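Local coordinates for protein cytochrome c (Pseudomonas aeruginosa, PDB 6RTE) that oxidises dihydro-heme d1 as a dehydrogenase in heme d1 biosynthesis, carrying a heme c of its own beside an eight-bladed beta-propeller, at residues V236-L244 against A267-T275. Residues are numbered along the deposited sequence; the frame is centred on the assembly and turned at random.
Sequences VGNYLPGNL and ASRVSAVYT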
loop_
_atom_site.group_PDB
_atom_site.type_symbol
_atom_site.label_atom_id
_atom_site.label_comp_id
_atom_site.label_asym_id
_atom_site.label_seq_id
_atom_site.Cartn_x
_atom_site.Cartn_y
_atom_site.Cartn_z
ATOM N N VAL A 236 -10.657 7.100 -0.770
ATOM C CA VAL A 236 -9.906 6.330 -1.757
ATOM C C VAL A 236 -9.208 7.298 -2.706
ATOM O O VAL A 236 -9.855 8.192 -3.271
ATOM C CB VAL A 236 -10.817 5.380 -2.564
ATOM C CG1 VAL A 236 -9.988 4.512 -3.484
ATOM C CG2 VAL A 236 -11.683 4.527 -1.651
ATOM N N GLY A 237 -7.903 7.107 -2.883
ATOM C CA GLY A 237 -7.113 7.923 -3.789
ATOM C C GLY A 237 -6.867 7.206 -5.098
ATOM O O GLY A 237 -6.191 6.174 -5.134
ATOM N N ASN A 238 -7.396 7.779 -6.185
ATOM C CA ASN A 238 -7.367 7.150 -7.496
ATOM C C ASN A 238 -6.381 7.844 -8.429
ATOM O O ASN A 238 -6.251 9.079 -8.424
ATOM C CB ASN A 238 -8.758 7.161 -8.142
ATOM C CG ASN A 238 -9.718 6.171 -7.511
ATOM O OD1 ASN A 238 -9.315 5.118 -7.021
ATOM N ND2 ASN A 238 -11.007 6.502 -7.531
ATOM N N TYR A 239 -5.672 7.030 -9.226
ATOM C CA TYR A 239 -4.976 7.513 -10.401
ATOM C C TYR A 239 -5.953 7.754 -11.551
ATOM O O TYR A 239 -5.859 8.768 -12.243
ATOM C CB TYR A 239 -3.915 6.502 -10.855
ATOM C CG TYR A 239 -2.495 6.873 -10.550
ATOM C CD1 TYR A 239 -2.185 7.705 -9.484
ATOM C CD2 TYR A 239 -1.453 6.385 -11.336
ATOM C CE1 TYR A 239 -0.882 8.051 -9.201
ATOM C CE2 TYR A 239 -0.140 6.718 -11.061
ATOM C CZ TYR A 239 0.136 7.555 -9.983
ATOM O OH TYR A 239 1.429 7.911 -9.684
ATOM N N LEU A 240 -6.870 6.811 -11.770
ATOM C CA LEU A 240 -7.834 6.883 -12.862
ATOM C C LEU A 240 -9.219 6.485 -12.362
ATOM O O LEU A 240 -9.382 5.386 -11.818
ATOM C CB LEU A 240 -7.410 5.970 -14.010
ATOM C CG LEU A 240 -8.357 5.952 -15.215
ATOM C CD1 LEU A 240 -8.252 7.272 -15.970
ATOM C CD2 LEU A 240 -8.037 4.758 -16.104
ATOM N N PRO A 241 -10.229 7.366 -12.464
ATOM C CA PRO A 241 -10.105 8.793 -12.782
ATOM C C PRO A 241 -9.195 9.511 -11.782
ATOM O O PRO A 241 -8.861 8.934 -10.747
ATOM C CB PRO A 241 -11.548 9.311 -12.675
ATOM C CG PRO A 241 -12.418 8.088 -12.846
ATOM C CD PRO A 241 -11.634 6.970 -12.232
ATOM N N GLY A 242 -8.810 10.749 -12.080
ATOM C CA GLY A 242 -8.066 11.548 -11.130
ATOM C C GLY A 242 -8.985 12.135 -10.078
ATOM O O GLY A 242 -9.504 13.245 -10.239
ATOM N N ASN A 243 -9.228 11.394 -9.003
ATOM C CA ASN A 243 -10.221 11.852 -8.038
ATOM C C ASN A 243 -9.986 11.186 -6.691
ATOM O O ASN A 243 -9.124 10.317 -6.538
ATOM C CB ASN A 243 -11.648 11.595 -8.541
ATOM C CG ASN A 243 -11.994 10.106 -8.676
ATOM O OD1 ASN A 243 -11.346 9.231 -8.097
ATOM N ND2 ASN A 243 -13.044 9.820 -9.455
ATOM N N LEU A 244 -10.717 11.685 -5.703
ATOM C CA LEU A 244 -10.910 11.031 -4.419
ATOM C C LEU A 244 -12.334 10.511 -4.371
ATOM O O LEU A 244 -13.267 11.174 -4.847
ATOM C CB LEU A 244 -10.688 12.000 -3.250
ATOM C CG LEU A 244 -9.297 12.640 -3.135
ATOM C CD1 LEU A 244 -9.390 13.912 -2.304
ATOM C CD2 LEU A 244 -8.305 11.665 -2.515
ATOM N N ALA A 267 -6.375 19.163 -13.890
ATOM C CA ALA A 267 -6.628 17.829 -13.360
ATOM C C ALA A 267 -5.349 17.185 -12.833
ATOM O O ALA A 267 -4.246 17.443 -13.326
ATOM C CB ALA A 267 -7.225 16.936 -14.448
ATOM N N SER A 268 -5.507 16.314 -11.836
ATOM C CA SER A 268 -4.367 15.610 -11.273
ATOM C C SER A 268 -4.752 14.201 -10.859
ATOM O O SER A 268 -5.896 13.935 -10.476
ATOM C CB SER A 268 -3.797 16.352 -10.055
ATOM O OG SER A 268 -2.717 15.645 -9.478
ATOM N N ARG A 269 -3.768 13.307 -10.916
ATOM C CA ARG A 269 -3.852 12.034 -10.228
ATOM C C ARG A 269 -3.628 12.246 -8.732
ATOM O O ARG A 269 -2.932 13.175 -8.320
ATOM C CB ARG A 269 -2.802 11.064 -10.771
ATOM C CG ARG A 269 -2.963 10.727 -12.238
ATOM C CD ARG A 269 -1.741 9.984 -12.782
ATOM N NE ARG A 269 -0.572 10.864 -12.860
ATOM C CZ ARG A 269 0.634 10.472 -13.253
ATOM N NH1 ARG A 269 0.840 9.214 -13.625
ATOM N NH2 ARG A 269 1.628 11.344 -13.287
ATOM N N VAL A 270 -4.241 11.390 -7.922
ATOM C CA VAL A 270 -3.966 11.364 -6.488
ATOM C C VAL A 270 -2.836 10.376 -6.262
ATOM O O VAL A 270 -2.938 9.213 -6.654
ATOM C CB VAL A 270 -5.210 10.969 -5.674
ATOM C CG1 VAL A 270 -4.828 10.811 -4.207
ATOM C CG2 VAL A 270 -6.308 12.023 -5.825
ATOM N N SER A 271 -1.759 10.831 -5.616
ATOM C CA SER A 271 -0.653 9.932 -5.342
ATOM C C SER A 271 -0.940 9.027 -4.143
ATOM O O SER A 271 -0.697 7.815 -4.203
ATOM C CB SER A 271 0.624 10.727 -5.108
ATOM O OG SER A 271 1.683 9.815 -4.887
ATOM N N ALA A 272 -1.449 9.595 -3.050
ATOM C CA ALA A 272 -1.735 8.809 -1.851
ATOM C C ALA A 272 -2.617 9.620 -0.913
ATOM O O ALA A 272 -2.546 10.855 -0.887
ATOM C CB ALA A 272 -0.437 8.400 -1.136
ATOM N N VAL A 273 -3.440 8.903 -0.124
ATOM C CA VAL A 273 -4.263 9.498 0.917
ATOM C C VAL A 273 -3.773 8.978 2.263
ATOM O O VAL A 273 -3.324 7.835 2.376
ATOM C CB VAL A 273 -5.765 9.185 0.716
ATOM C CG1 VAL A 273 -6.256 9.787 -0.605
ATOM C CG2 VAL A 273 -6.041 7.673 0.733
ATOM N N TYR A 274 -3.842 9.838 3.282
ATOM C CA TYR A 274 -3.386 9.510 4.626
ATOM C C TYR A 274 -4.371 10.074 5.645
ATOM O O TYR A 274 -5.072 11.052 5.382
ATOM C CB TYR A 274 -1.996 10.084 4.924
ATOM C CG TYR A 274 -0.951 9.863 3.842
ATOM C CD1 TYR A 274 -0.803 10.772 2.796
ATOM C CD2 TYR A 274 -0.117 8.762 3.873
ATOM C CE1 TYR A 274 0.155 10.581 1.800
ATOM C CE2 TYR A 274 0.846 8.556 2.883
ATOM C CZ TYR A 274 0.978 9.471 1.856
ATOM O OH TYR A 274 1.929 9.274 0.876
ATOM N N THR A 275 -4.393 9.456 6.824
ATOM C CA THR A 275 -5.154 9.955 7.964
ATOM C C THR A 275 -4.208 10.618 8.949
ATOM O O THR A 275 -3.115 10.110 9.210
ATOM C CB THR A 275 -5.914 8.820 8.646
ATOM O OG1 THR A 275 -6.778 8.197 7.686
ATOM C CG2 THR A 275 -6.758 9.339 9.873
#
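R269 lies over one face of the Y239 ring where two adjacent blades of the eight-bladed beta-propeller meet: the hairpin between strands 233-238 and 243-248 packs against strand 270-276, the first strand of the next blade. R269 CD sits almost over the ring centroid, 3.8 Å away, a CH-pi contact. A bend at chi3 (-70°) brings the guanidinium over the CE2 side of the ring, where its CZ makes an off-centre cation-pi contact 4.8 Å from the ring centroid. The two planes are turned 39° apart, and NH2 forms a salt bridge with D288. At the ring's edge, V270 O lies in the ring plane, 3.3 Å from Y239 CD1, and this buried carbonyl has no hydrogen-bond partner.

A single backbone hydrogen bond joins the two segments, V270 N to N238 O at 3.1 Å; R223 and N224 tie strand 270-276 to strand 221-227 as well. The N238 side chain turns the other way and closes the hairpin, ND2 donating to N243 OD1 at 2.8 Å, while OD1 bonds T222.

V270, V273 and L244 pack together beside the G237 backbone. V270, CG1 anti to its own N (chi1 174°), sets that methyl against bare G237 CA and sends CG2 toward N243 O and L244. V273 CG1 also reaches G237, and presses tightly on L244 CD2, 3.4 Å away.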